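Local coordinates for protein mnemiopsin 1 (Mnemiopsis leidyi, PDB 5VP3) that emits light as a calcium-regulated photoprotein of a comb jelly, with calcium binding to its EF-hand loops probably triggering the flash, at residues A[122-133]-A[177-187]; A[143-152]-A[160-168]. All coordinates share one frame; numbering follows the deposited sequence. Where two conformers were deposited one is given.

Interaction 1 (A[122-133]-A[177-187]). With CD (cadmium ion), chain D; NI (nickel (II) ion), chain F.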
loop_
_atom_site.group_PDB
_atom_site.type_symbol
_atom_site.label_atom_id
_atom_site.label_comp_id
_atom_site.label_asym_id
_atom_site.label_seq_id
_atom_site.Cartn_x
_atom_site.Cartn_y
_atom_site.Cartn_z
ATOM N N SER A 122 11.108 -6.178 -1.070
ATOM C CA SER A 122 10.258 -5.064 -0.647
ATOM C C SER A 122 8.802 -5.503 -0.608
ATOM O O SER A 122 8.312 -6.173 -1.522
ATOM C CB SER A 122 10.381 -3.886 -1.609
ATOM O OG SER A 122 9.267 -2.983 -1.490
ATOM N N LEU A 123 8.089 -5.114 0.437
ATOM C CA LEU A 123 6.692 -5.528 0.468
ATOM C C LEU A 123 5.849 -4.601 -0.373
ATOM O O LEU A 123 4.779 -5.009 -0.840
ATOM C CB LEU A 123 6.153 -5.594 1.896
ATOM C CG LEU A 123 6.903 -6.573 2.800
ATOM C CD1 LEU A 123 6.332 -6.579 4.210
ATOM C CD2 LEU A 123 6.828 -7.967 2.222
ATOM N N ILE A 124 6.338 -3.391 -0.625
ATOM C CA ILE A 124 5.644 -2.506 -1.556
ATOM C C ILE A 124 5.716 -3.073 -2.957
ATOM O O ILE A 124 4.753 -2.991 -3.712
ATOM C CB ILE A 124 6.227 -1.091 -1.540
ATOM C CG1 ILE A 124 6.021 -0.437 -0.181
ATOM C CG2 ILE A 124 5.548 -0.252 -2.650
ATOM C CD1 ILE A 124 6.679 0.950 -0.062
ATOM N N ALA A 125 6.877 -3.622 -3.336
ATOM C CA ALA A 125 7.018 -4.222 -4.662
ATOM C C ALA A 125 6.156 -5.456 -4.790
ATOM O O ALA A 125 5.572 -5.703 -5.846
ATOM C CB ALA A 125 8.481 -4.573 -4.936
ATOM N N LEU A 126 6.080 -6.255 -3.731
ATOM C CA LEU A 126 5.160 -7.391 -3.719
ATOM C C LEU A 126 3.719 -6.938 -3.992
ATOM O O LEU A 126 2.990 -7.560 -4.776
ATOM C CB LEU A 126 5.257 -8.120 -2.359
ATOM C CG LEU A 126 4.143 -9.115 -1.985
ATOM C CD1 LEU A 126 4.262 -10.393 -2.800
ATOM C CD2 LEU A 126 4.178 -9.483 -0.554
ATOM N N LEU A 127 3.269 -5.884 -3.314
ATOM C CA LEU A 127 1.902 -5.401 -3.523
ATOM C C LEU A 127 1.718 -4.893 -4.950
ATOM O O LEU A 127 0.711 -5.174 -5.604
ATOM C CB LEU A 127 1.614 -4.297 -2.516
ATOM C CG LEU A 127 0.256 -3.615 -2.489
ATOM C CD1 LEU A 127 -0.741 -4.568 -1.985
ATOM C CD2 LEU A 127 0.263 -2.399 -1.599
ATOM N N SER A 128 2.703 -4.172 -5.468
ATOM C CA SER A 128 2.572 -3.601 -6.805
ATOM C C SER A 128 2.542 -4.687 -7.866
ATOM O O SER A 128 1.709 -4.641 -8.785
ATOM C CB SER A 128 3.726 -2.627 -7.050
ATOM O OG SER A 128 3.675 -2.072 -8.332
ATOM N N ASN A 129 3.432 -5.679 -7.766
ATOM C CA ASN A 129 3.480 -6.733 -8.776
ATOM C C ASN A 129 2.276 -7.673 -8.724
ATOM O O ASN A 129 1.910 -8.267 -9.758
ATOM C CB ASN A 129 4.795 -7.497 -8.628
ATOM C CG ASN A 129 5.970 -6.703 -9.217
ATOM O OD1 ASN A 129 5.864 -6.163 -10.310
ATOM N ND2 ASN A 129 7.057 -6.588 -8.481
ATOM N N ALA A 130 1.615 -7.792 -7.570
ATOM C CA ALA A 130 0.378 -8.562 -7.552
ATOM C C ALA A 130 -0.768 -7.778 -8.172
ATOM O O ALA A 130 -1.608 -8.335 -8.900
ATOM C CB ALA A 130 0.022 -8.959 -6.123
ATOM N N TYR A 131 -0.852 -6.500 -7.873
ATOM C CA TYR A 131 -1.904 -5.714 -8.487
ATOM C C TYR A 131 -1.692 -5.620 -9.984
ATOM O O TYR A 131 -2.657 -5.577 -10.753
ATOM C CB TYR A 131 -1.919 -4.321 -7.904
ATOM C CG TYR A 131 -2.928 -4.082 -6.830
ATOM C CD1 TYR A 131 -2.604 -4.260 -5.510
ATOM C CD2 TYR A 131 -4.199 -3.628 -7.137
ATOM C CE1 TYR A 131 -3.526 -4.003 -4.502
ATOM C CE2 TYR A 131 -5.120 -3.390 -6.158
ATOM C CZ TYR A 131 -4.776 -3.593 -4.826
ATOM O OH TYR A 131 -5.656 -3.332 -3.801
ATOM N N TYR A 132 -0.432 -5.550 -10.401
ATOM C CA TYR A 132 -0.087 -5.375 -11.805
ATOM C C TYR A 132 -0.903 -6.300 -12.674
ATOM O O TYR A 132 -1.581 -5.873 -13.608
ATOM C CB TYR A 132 1.400 -5.661 -12.007
ATOM C CG TYR A 132 1.995 -5.207 -13.308
ATOM C CD1 TYR A 132 2.515 -3.945 -13.436
ATOM C CD2 TYR A 132 2.111 -6.083 -14.396
ATOM C CE1 TYR A 132 3.110 -3.513 -14.647
ATOM C CE2 TYR A 132 2.684 -5.673 -15.590
ATOM C CZ TYR A 132 3.186 -4.390 -15.705
ATOM O OH TYR A 132 3.769 -3.998 -16.868
ATOM N N ASP A 133 -0.814 -7.588 -12.387
ATOM C CA ASP A 133 -1.480 -8.571 -13.214
ATOM C C ASP A 133 -2.988 -8.407 -13.149
ATOM O O ASP A 133 -3.689 -8.688 -14.112
ATOM C CB ASP A 133 -1.061 -9.965 -12.772
ATOM C CG ASP A 133 0.415 -10.204 -12.955
ATOM O OD1 ASP A 133 1.008 -9.589 -13.863
ATOM O OD2 ASP A 133 0.968 -11.012 -12.196
ATOM N N LEU A 177 2.678 1.532 -18.172
ATOM C CA LEU A 177 3.484 1.325 -16.966
ATOM C C LEU A 177 3.992 -0.107 -16.969
ATOM O O LEU A 177 3.206 -1.045 -16.843
ATOM C CB LEU A 177 2.683 1.595 -15.708
ATOM C CG LEU A 177 2.136 2.982 -15.559
ATOM C CD1 LEU A 177 1.325 3.052 -14.247
ATOM C CD2 LEU A 177 3.239 4.000 -15.570
ATOM N N GLU A 178 5.295 -0.271 -17.181
ATOM C CA GLU A 178 5.943 -1.553 -16.961
ATOM C C GLU A 178 6.115 -1.763 -15.446
ATOM O O GLU A 178 5.917 -0.843 -14.651
ATOM C CB GLU A 178 7.271 -1.580 -17.722
ATOM C CG GLU A 178 7.100 -1.526 -19.263
ATOM C CD GLU A 178 6.765 -0.160 -19.859
ATOM O OE1 GLU A 178 7.135 0.900 -19.278
ATOM O OE2 GLU A 178 6.105 -0.161 -20.936
ATOM N N ARG A 179 6.511 -2.976 -15.050
ATOM C CA ARG A 179 6.440 -3.343 -13.634
ATOM C C ARG A 179 7.254 -2.425 -12.722
ATOM O O ARG A 179 6.768 -2.121 -11.620
ATOM C CB ARG A 179 6.840 -4.819 -13.454
ATOM C CG ARG A 179 5.771 -5.805 -13.974
ATOM C CD ARG A 179 6.110 -7.304 -13.784
ATOM N NE ARG A 179 5.023 -8.150 -14.290
ATOM C CZ ARG A 179 4.903 -8.562 -15.559
ATOM N NH1 ARG A 179 5.812 -8.232 -16.465
ATOM N NH2 ARG A 179 3.861 -9.302 -15.935
ATOM N N PRO A 180 8.449 -1.950 -13.097
ATOM C CA PRO A 180 9.170 -0.998 -12.226
ATOM C C PRO A 180 8.513 0.353 -12.133
ATOM O O PRO A 180 8.703 1.083 -11.152
ATOM C CB PRO A 180 10.557 -0.895 -12.882
ATOM C CG PRO A 180 10.671 -2.115 -13.771
ATOM C CD PRO A 180 9.269 -2.385 -14.241
ATOM N N GLU A 181 7.727 0.722 -13.112
ATOM C CA GLU A 181 7.103 2.015 -13.031
ATOM C C GLU A 181 5.861 1.962 -12.165
ATOM O O GLU A 181 5.478 2.977 -11.581
ATOM C CB GLU A 181 6.771 2.516 -14.430
ATOM C CG GLU A 181 8.014 2.681 -15.327
ATOM C CD GLU A 181 7.676 3.107 -16.735
ATOM O OE1 GLU A 181 6.558 2.746 -17.145
ATOM O OE2 GLU A 181 8.481 3.855 -17.385
ATOM N N LEU A 182 5.196 0.815 -12.101
ATOM C CA LEU A 182 4.072 0.735 -11.185
ATOM C C LEU A 182 4.598 0.643 -9.754
ATOM O O LEU A 182 4.022 1.244 -8.842
ATOM C CB LEU A 182 3.169 -0.445 -11.533
ATOM C CG LEU A 182 1.875 -0.545 -10.726
ATOM C CD1 LEU A 182 0.874 0.515 -11.048
ATOM C CD2 LEU A 182 1.201 -1.891 -10.848
ATOM N N VAL A 183 5.744 -0.019 -9.561
ATOM C CA VAL A 183 6.390 0.028 -8.255
ATOM C C VAL A 183 6.623 1.474 -7.859
ATOM O O VAL A 183 6.224 1.920 -6.771
ATOM C CB VAL A 183 7.710 -0.768 -8.268
ATOM C CG1 VAL A 183 8.501 -0.547 -6.973
ATOM C CG2 VAL A 183 7.436 -2.202 -8.439
ATOM N N HIS A 184 7.258 2.237 -8.739
ATOM C CA HIS A 184 7.502 3.638 -8.430
ATOM C C HIS A 184 6.206 4.302 -7.979
ATOM O O HIS A 184 6.167 5.010 -6.962
ATOM C CB HIS A 184 8.100 4.364 -9.654
ATOM C CG HIS A 184 8.202 5.858 -9.491
ATOM N ND1 HIS A 184 9.391 6.500 -9.203
ATOM C CD2 HIS A 184 7.260 6.835 -9.564
ATOM C CE1 HIS A 184 9.178 7.802 -9.112
ATOM N NE2 HIS A 184 7.890 8.033 -9.319
ATOM N N LEU A 185 5.129 4.087 -8.738
ATOM C CA LEU A 185 3.836 4.705 -8.437
ATOM C C LEU A 185 3.296 4.254 -7.090
ATOM O O LEU A 185 2.767 5.059 -6.310
ATOM C CB LEU A 185 2.864 4.326 -9.541
ATOM C CG LEU A 185 1.578 5.103 -9.642
ATOM C CD1 LEU A 185 1.078 4.974 -11.078
ATOM C CD2 LEU A 185 0.518 4.578 -8.662
ATOM N N PHE A 186 3.412 2.959 -6.802
ATOM C CA PHE A 186 2.888 2.407 -5.549
ATOM C C PHE A 186 3.713 2.851 -4.349
ATOM O O PHE A 186 3.180 3.005 -3.249
ATOM C CB PHE A 186 2.845 0.870 -5.639
ATOM C CG PHE A 186 1.491 0.305 -6.072
ATOM C CD1 PHE A 186 0.833 0.766 -7.196
ATOM C CD2 PHE A 186 0.913 -0.708 -5.376
ATOM C CE1 PHE A 186 -0.395 0.227 -7.575
ATOM C CE2 PHE A 186 -0.297 -1.232 -5.754
ATOM C CZ PHE A 186 -0.946 -0.752 -6.860
ATOM N N ARG A 187 4.990 3.059 -4.525
ATOM C CA ARG A 187 5.786 3.611 -3.471
ATOM C C ARG A 187 5.274 4.980 -3.065
ATOM O O ARG A 187 5.180 5.261 -1.931
ATOM C CB ARG A 187 7.258 3.670 -3.809
ATOM C CG ARG A 187 7.917 2.348 -4.004
ATOM C CD ARG A 187 9.418 2.415 -4.074
ATOM N NE ARG A 187 9.916 1.387 -3.248
ATOM C CZ ARG A 187 10.525 1.584 -2.116
ATOM N NH1 ARG A 187 10.804 2.783 -1.719
ATOM N NH2 ARG A 187 10.864 0.540 -1.430
HETATM CD CD CD D . 6.673 3.004 -19.482
HETATM NI NI NI F . 11.337 5.941 -9.463
HETATM O O HOH W 1 4.670 -3.605 -10.449
#

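Interaction 2 (A[143-152]-A[160-168]). With CD (cadmium ion), chain C.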
loop_
_atom_site.group_PDB
_atom_site.type_symbol
_atom_site.label_atom_id
_atom_site.label_comp_id
_atom_site.label_asym_id
_atom_site.label_seq_id
_atom_site.Cartn_x
_atom_site.Cartn_y
_atom_site.Cartn_z
ATOM N N VAL A 143 0.465 -2.212 -18.027
ATOM C CA VAL A 143 -0.669 -1.465 -17.520
ATOM C C VAL A 143 -0.779 -0.167 -18.299
ATOM O O VAL A 143 0.156 0.653 -18.285
ATOM C CB VAL A 143 -0.524 -1.228 -16.013
ATOM C CG1 VAL A 143 -1.667 -0.390 -15.478
ATOM C CG2 VAL A 143 -0.453 -2.586 -15.301
ATOM N N ASP A 144 -1.913 0.026 -18.991
ATOM C CA ASP A 144 -2.115 1.262 -19.755
ATOM C C ASP A 144 -3.024 2.205 -18.971
ATOM O O ASP A 144 -3.450 1.886 -17.858
ATOM C CB ASP A 144 -2.630 0.939 -21.169
ATOM C CG ASP A 144 -4.093 0.514 -21.217
ATOM O OD1 ASP A 144 -4.760 0.440 -20.162
ATOM O OD2 ASP A 144 -4.563 0.282 -22.356
ATOM N N VAL A 145 -3.279 3.419 -19.503
ATOM C CA VAL A 145 -3.877 4.436 -18.635
ATOM C C VAL A 145 -5.285 4.042 -18.247
ATOM O O VAL A 145 -5.718 4.332 -17.123
ATOM C CB VAL A 145 -3.881 5.856 -19.245
ATOM C CG1 VAL A 145 -2.513 6.327 -19.524
ATOM C CG2 VAL A 145 -4.712 5.912 -20.484
ATOM N N GLU A 146 -6.035 3.426 -19.167
ATOM C CA GLU A 146 -7.387 2.960 -18.821
ATOM C C GLU A 146 -7.319 1.899 -17.731
ATOM O O GLU A 146 -8.088 1.932 -16.762
ATOM C CB GLU A 146 -8.113 2.412 -20.056
ATOM C CG GLU A 146 -8.649 3.458 -21.041
ATOM C CD GLU A 146 -9.577 4.499 -20.413
ATOM O OE1 GLU A 146 -10.211 4.215 -19.379
ATOM O OE2 GLU A 146 -9.667 5.620 -20.954
ATOM N N GLU A 147 -6.364 0.972 -17.838
ATOM C CA GLU A 147 -6.196 0.018 -16.746
ATOM C C GLU A 147 -5.912 0.720 -15.428
ATOM O O GLU A 147 -6.396 0.273 -14.381
ATOM C CB GLU A 147 -5.129 -1.012 -17.134
ATOM C CG GLU A 147 -5.677 -1.935 -18.239
ATOM C CD GLU A 147 -4.641 -2.873 -18.862
ATOM O OE1 GLU A 147 -5.018 -3.889 -19.462
ATOM O OE2 GLU A 147 -3.443 -2.602 -18.791
ATOM N N LEU A 148 -5.194 1.851 -15.442
ATOM C CA LEU A 148 -4.909 2.510 -14.163
ATOM C C LEU A 148 -6.126 3.280 -13.657
ATOM O O LEU A 148 -6.369 3.333 -12.446
ATOM C CB LEU A 148 -3.713 3.456 -14.272
ATOM C CG LEU A 148 -3.315 4.124 -12.956
ATOM C CD1 LEU A 148 -2.721 3.073 -11.963
ATOM C CD2 LEU A 148 -2.351 5.279 -13.190
ATOM N N LYS A 149 -6.893 3.876 -14.574
ATOM C CA LYS A 149 -8.147 4.526 -14.215
ATOM C C LYS A 149 -9.087 3.550 -13.503
ATOM O O LYS A 149 -9.761 3.911 -12.533
ATOM C CB LYS A 149 -8.827 5.091 -15.473
ATOM C CG LYS A 149 -8.198 6.377 -16.058
ATOM C CD LYS A 149 -8.670 6.627 -17.510
ATOM C CE LYS A 149 -10.003 7.365 -17.593
ATOM N NZ LYS A 149 -10.450 7.502 -19.006
ATOM N N THR A 150 -9.195 2.331 -14.008
ATOM C CA THR A 150 -10.020 1.357 -13.318
ATOM C C THR A 150 -9.603 1.248 -11.872
ATOM O O THR A 150 -10.453 1.236 -10.979
ATOM C CB THR A 150 -9.928 0.031 -14.032
ATOM O OG1 THR A 150 -10.391 0.243 -15.372
ATOM C CG2 THR A 150 -10.776 -1.011 -13.338
ATOM N N MET A 151 -8.291 1.234 -11.612
ATOM C CA MET A 151 -7.827 1.175 -10.235
ATOM C C MET A 151 -8.269 2.396 -9.444
ATOM O O MET A 151 -8.547 2.305 -8.237
ATOM C CB MET A 151 -6.305 1.059 -10.178
ATOM C CG MET A 151 -5.829 0.748 -8.761
ATOM S SD MET A 151 -4.042 0.772 -8.466
ATOM C CE MET A 151 -3.749 2.490 -8.197
ATOM N N MET A 152 -8.255 3.565 -10.079
ATOM C CA MET A 152 -8.720 4.766 -9.401
ATOM C C MET A 152 -10.194 4.637 -9.037
ATOM O O MET A 152 -10.608 4.968 -7.923
ATOM C CB MET A 152 -8.506 5.983 -10.295
ATOM C CG MET A 152 -7.053 6.219 -10.703
ATOM S SD MET A 152 -6.096 6.367 -9.195
ATOM C CE MET A 152 -4.402 6.358 -9.765
ATOM N N GLU A 160 -9.484 11.099 -13.229
ATOM C CA GLU A 160 -8.514 12.044 -13.772
ATOM C C GLU A 160 -7.201 12.088 -12.988
ATOM O O GLU A 160 -6.195 12.572 -13.520
ATOM C CB GLU A 160 -9.130 13.456 -13.832
ATOM C CG GLU A 160 -9.718 13.995 -12.509
ATOM C CD GLU A 160 -10.612 15.229 -12.702
ATOM O OE1 GLU A 160 -10.295 16.085 -13.565
ATOM O OE2 GLU A 160 -11.640 15.337 -11.990
ATOM N N ALA A 161 -7.168 11.623 -11.737
ATOM C CA ALA A 161 -5.876 11.492 -11.075
ATOM C C ALA A 161 -4.964 10.529 -11.839
ATOM O O ALA A 161 -3.738 10.669 -11.799
ATOM C CB ALA A 161 -6.055 11.019 -9.635
ATOM N N ALA A 162 -5.544 9.564 -12.560
ATOM C CA ALA A 162 -4.735 8.566 -13.249
ATOM C C ALA A 162 -3.786 9.218 -14.248
ATOM O O ALA A 162 -2.595 8.884 -14.296
ATOM C CB ALA A 162 -5.637 7.546 -13.949
ATOM N N TYR A 163 -4.298 10.149 -15.063
ATOM C CA TYR A 163 -3.468 10.771 -16.094
ATOM C C TYR A 163 -2.226 11.409 -15.487
ATOM O O TYR A 163 -1.124 11.278 -16.032
ATOM C CB TYR A 163 -4.288 11.794 -16.892
ATOM C CG TYR A 163 -5.401 11.146 -17.703
ATOM C CD1 TYR A 163 -5.133 10.505 -18.925
ATOM C CD2 TYR A 163 -6.717 11.157 -17.241
ATOM C CE1 TYR A 163 -6.159 9.902 -19.661
ATOM C CE2 TYR A 163 -7.744 10.565 -17.965
ATOM C CZ TYR A 163 -7.465 9.937 -19.166
ATOM O OH TYR A 163 -8.508 9.350 -19.861
ATOM N N THR A 164 -2.376 12.047 -14.331
ATOM C CA THR A 164 -1.246 12.685 -13.654
ATOM C C THR A 164 -0.203 11.661 -13.230
ATOM O O THR A 164 0.986 11.789 -13.556
ATOM C CB THR A 164 -1.747 13.453 -12.422
ATOM O OG1 THR A 164 -2.902 14.232 -12.769
ATOM C CG2 THR A 164 -0.658 14.358 -11.849
ATOM N N PHE A 165 -0.626 10.666 -12.443
ATOM C CA PHE A 165 0.295 9.649 -11.946
ATOM C C PHE A 165 0.982 8.938 -13.093
ATOM O O PHE A 165 2.189 8.693 -13.058
ATOM C CB PHE A 165 -0.451 8.610 -11.124
ATOM C CG PHE A 165 -0.908 9.086 -9.792
ATOM C CD1 PHE A 165 -0.001 9.269 -8.750
ATOM C CD2 PHE A 165 -2.258 9.298 -9.555
ATOM C CE1 PHE A 165 -0.428 9.686 -7.500
ATOM C CE2 PHE A 165 -2.696 9.714 -8.312
ATOM C CZ PHE A 165 -1.772 9.907 -7.276
ATOM N N PHE A 166 0.210 8.588 -14.114
ATOM C CA PHE A 166 0.739 7.838 -15.235
ATOM C C PHE A 166 1.846 8.620 -15.913
ATOM O O PHE A 166 2.970 8.137 -16.058
ATOM C CB PHE A 166 -0.386 7.536 -16.209
ATOM C CG PHE A 166 -0.104 6.397 -17.112
ATOM C CD1 PHE A 166 0.754 6.540 -18.176
ATOM C CD2 PHE A 166 -0.690 5.175 -16.888
ATOM C CE1 PHE A 166 1.018 5.481 -19.027
ATOM C CE2 PHE A 166 -0.436 4.115 -17.728
ATOM C CZ PHE A 166 0.432 4.270 -18.806
ATOM N N GLN A 167 1.542 9.848 -16.338
ATOM C CA GLN A 167 2.574 10.713 -16.899
ATOM C C GLN A 167 3.826 10.718 -16.031
ATOM O O GLN A 167 4.947 10.703 -16.546
ATOM C CB GLN A 167 2.039 12.135 -17.053
ATOM C CG GLN A 167 3.010 13.103 -17.722
ATOM C CD GLN A 167 2.599 13.456 -19.149
ATOM O OE1 GLN A 167 1.405 13.615 -19.433
ATOM N NE2 GLN A 167 3.586 13.581 -20.053
ATOM N N LYS A 168 3.668 10.748 -14.713
ATOM C CA LYS A 168 4.858 10.906 -13.900
ATOM C C LYS A 168 5.636 9.618 -13.786
ATOM O O LYS A 168 6.860 9.656 -13.606
ATOM C CB LYS A 168 4.498 11.450 -12.521
ATOM C CG LYS A 168 4.741 12.954 -12.432
ATOM C CD LYS A 168 4.388 13.556 -11.079
ATOM C CE LYS A 168 2.894 13.872 -10.962
ATOM N NZ LYS A 168 2.634 14.992 -9.997
HETATM CD CD CD C . -2.694 -4.159 -20.169
HETATM O O HOH W 2 -2.627 -2.252 -22.081
#

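Interaction 1 (A[122-133]-A[177-187])
Tyr132 packs against Arg179 and Leu182, tying the entering helix of one EF-hand to the exiting helix of the next. The axes of helices 123-133 and 179-187 approach to 8.8 Å at 121°. With CG anti to the backbone N (chi1 -165°), the Tyr132 side chain extends toward the start of the second helix. Tyr132 CB lies 3.9 Å from Leu182 CD2, the same methyl that sits at the ring edge near Tyr132 CD1. Over one face, Arg179 CG stands 3.4 Å from the Tyr132 ring centroid and 10° off the normal, a CH-pi contact, though Arg179 has a second conformer for which it is not established. At the tip, Tyr132 OH is 3.0 Å from Leu177 O, although Gly141 O competes for its single proton. Were Tyr132 an alanine, the carbonyls of Leu177 and Gly141 would probably lose this hydroxyl, and Arg179 CG and Leu182 CD2 the ring they pack on. Farther along, Phe186 takes Ser128 CA off-centre over its ring, 4.1 Å from the centroid, and meets the Tyr131 ring obliquely. Beside them, a bridging water accepts from Ser128 OG and donates to Asn129 OD1 and Arg179 O, 2.8 Å from each.

Interaction 2 (A[143-152]-A[160-168])
Phe166 presents a ring face to Val145 in a close CH-pi contact centred over that face: Val145 CG1 stands 3.3 Å from the Phe166 ring centroid, only 7° off the normal. The ring gets there because its CG is anti to the backbone N (chi1 -159°), which carries it across to the beginning of helix 145-152. Two further groups meet its edge near the ring plane. Val143 O lies 3.6 Å from Phe166 CE2. Leu148 CD2 is 4.1 Å from Phe166 CD2. These helices are the exiting helix of one EF-hand and the entering helix of the following one, with segment axes 9.0 Å apart at closest approach and inclined at 127°. At the N-terminus of helix 145-152, Asp144, the N-cap, and Glu147 in its first turn form a capping box: each side chain accepts from the backbone N of the other. Glu147 also grips a cadmium ion with both carboxylate oxygens, so one carboxylate serves both the metal and the capping box. One turn before Phe166, the small Ala162 faces Lys149, which lies one turn after Val145; the CA atoms of Ala162 and Lys149 are 5.4 Å apart. Ala162 CB fits against Lys149 CG at 3.5 Å and also touches Met152 CG; the CE methyl of Met152 approaches Phe165 CD2 obliquely. Tyr163 works at the outer margin. Lys149, its chain bent at chi3, donates from NZ to Tyr163 OH over 2.8 Å, while the same NZ makes a salt bridge to Glu146 OE2, also at 2.8 Å.

The centres of the two contacts lie 14 Å apart within one EF-hand pair, and interaction 2 is nested along the chain inside the loop closed by interaction 1. Interaction 2 joins the consecutive inner helices, 145-154 and 161-169; interaction 1 joins the outer ones, 123-135 and 179-190. The metal loops connect the two levels: Leu177 N is 2.7 Å from Val143 O, a probable hydrogen bond of the kind that pairs EF-hand loops. Leu177 also packs on Phe166, Tyr132 on Val143, and Phe186 on Met151. This continuity between helices and loops offers a plausible route by which calcium binding could be felt throughout the pair.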